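Local atomic coordinates of protein BCL9 homolog (Drosophila melanogaster, PDB entry 3ZPV), a protein that takes part in Wnt signal transduction as a nuclear transcriptional coactivator, binding both Armadillo and the PHD-finger protein Pygopus. Residues F8-L14 against I30-C35. Numbering follows the deposited sequence.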
loop_
_atom_site.group_PDB
_atom_site.type_symbol
_atom_site.label_atom_id
_atom_site.label_comp_id
_atom_site.label_asym_id
_atom_site.label_seq_id
_atom_site.Cartn_x
_atom_site.Cartn_y
_atom_site.Cartn_z
ATOM N N PHE L 8 -0.203 -7.600 7.289
ATOM C CA PHE L 8 -1.103 -6.584 7.757
ATOM C C PHE L 8 -1.518 -5.774 6.559
ATOM O O PHE L 8 -0.654 -5.232 5.818
ATOM C CB PHE L 8 -0.428 -5.728 8.800
ATOM C CG PHE L 8 0.011 -6.502 9.992
ATOM C CD1 PHE L 8 1.219 -7.183 9.981
ATOM C CD2 PHE L 8 -0.779 -6.564 11.136
ATOM C CE1 PHE L 8 1.655 -7.899 11.095
ATOM C CE2 PHE L 8 -0.353 -7.284 12.256
ATOM C CZ PHE L 8 0.871 -7.942 12.236
ATOM N N VAL L 9 -2.837 -5.683 6.361
ATOM C CA VAL L 9 -3.395 -5.066 5.166
ATOM C C VAL L 9 -3.760 -3.610 5.425
ATOM O O VAL L 9 -4.418 -3.295 6.390
ATOM C CB VAL L 9 -4.632 -5.814 4.705
ATOM C CG1 VAL L 9 -5.256 -5.142 3.497
ATOM C CG2 VAL L 9 -4.284 -7.252 4.351
ATOM N N PHE L 10 -3.320 -2.716 4.546
ATOM C CA PHE L 10 -3.572 -1.296 4.695
ATOM C C PHE L 10 -4.302 -0.793 3.485
ATOM O O PHE L 10 -3.837 -0.966 2.344
ATOM C CB PHE L 10 -2.257 -0.502 4.756
ATOM C CG PHE L 10 -1.453 -0.712 6.011
ATOM C CD1 PHE L 10 -0.645 -1.835 6.146
ATOM C CD2 PHE L 10 -1.463 0.228 7.019
ATOM C CE1 PHE L 10 0.103 -2.021 7.295
ATOM C CE2 PHE L 10 -0.719 0.043 8.161
ATOM C CZ PHE L 10 0.063 -1.083 8.308
ATOM N N SER L 11 -5.414 -0.096 3.721
ATOM C CA SER L 11 -6.009 0.735 2.663
ATOM C C SER L 11 -5.155 1.986 2.508
ATOM O O SER L 11 -4.258 2.231 3.305
ATOM C CB SER L 11 -7.414 1.102 3.043
ATOM O OG SER L 11 -7.397 1.959 4.164
ATOM N N THR L 12 -5.374 2.745 1.452
ATOM C CA THR L 12 -4.659 3.997 1.264
ATOM C C THR L 12 -4.829 4.884 2.484
ATOM O O THR L 12 -3.863 5.457 2.999
ATOM C CB THR L 12 -5.155 4.751 0.031
ATOM O OG1 THR L 12 -4.816 4.013 -1.142
ATOM C CG2 THR L 12 -4.537 6.183 -0.059
ATOM N N GLN L 13 -6.060 4.990 2.959
ATOM C CA GLN L 13 -6.367 5.862 4.096
ATOM C C GLN L 13 -5.588 5.424 5.320
ATOM O O GLN L 13 -4.953 6.228 6.003
ATOM C CB GLN L 13 -7.868 5.830 4.359
ATOM C CG GLN L 13 -8.414 6.886 5.313
ATOM C CD GLN L 13 -9.846 6.466 5.729
ATOM O OE1 GLN L 13 -10.572 6.261 4.812
ATOM N NE2 GLN L 13 -10.245 6.265 7.021
ATOM N N LEU L 14 -5.644 4.135 5.603
ATOM C CA LEU L 14 -4.964 3.583 6.768
ATOM C C LEU L 14 -3.422 3.734 6.656
ATOM O O LEU L 14 -2.763 4.071 7.632
ATOM C CB LEU L 14 -5.357 2.123 6.953
ATOM C CG LEU L 14 -5.108 1.537 8.341
ATOM C CD1 LEU L 14 -5.955 2.250 9.376
ATOM C CD2 LEU L 14 -5.411 0.044 8.344
ATOM N N ILE L 30 4.505 1.514 10.897
ATOM C CA ILE L 30 3.074 1.451 10.563
ATOM C C ILE L 30 2.425 0.157 11.046
ATOM O O ILE L 30 1.210 0.093 11.189
ATOM C CB ILE L 30 2.788 1.661 9.061
ATOM C CG1 ILE L 30 3.572 0.660 8.200
ATOM C CG2 ILE L 30 3.130 3.077 8.662
ATOM C CD1 ILE L 30 3.133 0.650 6.753
ATOM N N ILE L 31 3.230 -0.876 11.274
ATOM C CA ILE L 31 2.716 -2.153 11.789
ATOM C C ILE L 31 2.257 -1.960 13.217
ATOM O O ILE L 31 1.173 -2.391 13.589
ATOM C CB ILE L 31 3.764 -3.289 11.700
ATOM C CG1 ILE L 31 4.189 -3.542 10.248
ATOM C CG2 ILE L 31 3.217 -4.578 12.276
ATOM C CD1 ILE L 31 3.068 -3.816 9.266
ATOM N N ALA L 32 3.071 -1.289 14.015
ATOM C CA ALA L 32 2.683 -0.952 15.388
ATOM C C ALA L 32 1.356 -0.191 15.417
ATOM O O ALA L 32 0.491 -0.450 16.270
ATOM C CB ALA L 32 3.782 -0.143 16.069
ATOM N N TYR L 33 1.208 0.753 14.489
ATOM C CA TYR L 33 -0.021 1.538 14.386
ATOM C C TYR L 33 -1.213 0.656 14.061
ATOM O O TYR L 33 -2.294 0.818 14.615
ATOM C CB TYR L 33 0.134 2.628 13.320
ATOM C CG TYR L 33 -1.156 3.361 12.969
ATOM C CD1 TYR L 33 -1.592 4.439 13.713
ATOM C CD2 TYR L 33 -1.916 2.980 11.878
ATOM C CE1 TYR L 33 -2.760 5.106 13.397
ATOM C CE2 TYR L 33 -3.090 3.648 11.546
ATOM C CZ TYR L 33 -3.515 4.706 12.320
ATOM O OH TYR L 33 -4.695 5.373 12.012
ATOM N N HIS L 34 -1.005 -0.268 13.129
ATOM C CA HIS L 34 -2.059 -1.172 12.659
ATOM C C HIS L 34 -2.604 -2.022 13.813
ATOM O O HIS L 34 -3.816 -2.193 13.916
ATOM C CB HIS L 34 -1.505 -2.074 11.552
ATOM C CG HIS L 34 -2.542 -2.806 10.755
ATOM N ND1 HIS L 34 -3.255 -3.877 11.257
ATOM C CD2 HIS L 34 -2.953 -2.646 9.475
ATOM C CE1 HIS L 34 -4.080 -4.330 10.326
ATOM N NE2 HIS L 34 -3.911 -3.605 9.232
ATOM N N CYS L 35 -1.717 -2.496 14.676
ATOM C CA CYS L 35 -2.079 -3.366 15.802
ATOM C C CYS L 35 -3.004 -2.725 16.822
ATOM O O CYS L 35 -3.715 -3.429 17.544
ATOM C CB CYS L 35 -0.835 -3.839 16.541
ATOM S SG CYS L 35 0.083 -5.053 15.586
#
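The small core of the Legless HD1 domain forms here, where the strand that pairs with Pygopus meets the C-terminal helix. Strand 8-10 extends a sheet of the Pygopus chain in parallel pairing, and helix 30-35 crosses this strand almost at right angles (91°), the axes 9.5 Å apart at their closest. H34 is the hub. Its NE2 donates a 2.9 Å hydrogen bond to the backbone O of V9, while its ring joins two edge-to-face pairs: the edge of F8 meets the face of H34 (centroids 5.4 Å), and the edge of H34 meets the face of F10 (4.8 Å). Isoleucines flank the aromatic cluster through CH-pi contacts, with I31 CG2 4.0 Å from the centroid of the F8 ring and I30 CD1 4.1 Å from that of F10, on the face opposite H34. Past the strand, S11 N-caps helix 12-23, its OG accepting from L14 N at 3.1 Å; L14 then packs CD1 against Y33 CE2 at 3.9 Å. Since the imidazole donates through NE2, that nitrogen carries a proton, and one histidine thus ties the helix to the strand backbone by a directional polar bond set within otherwise largely apolar and aromatic packing.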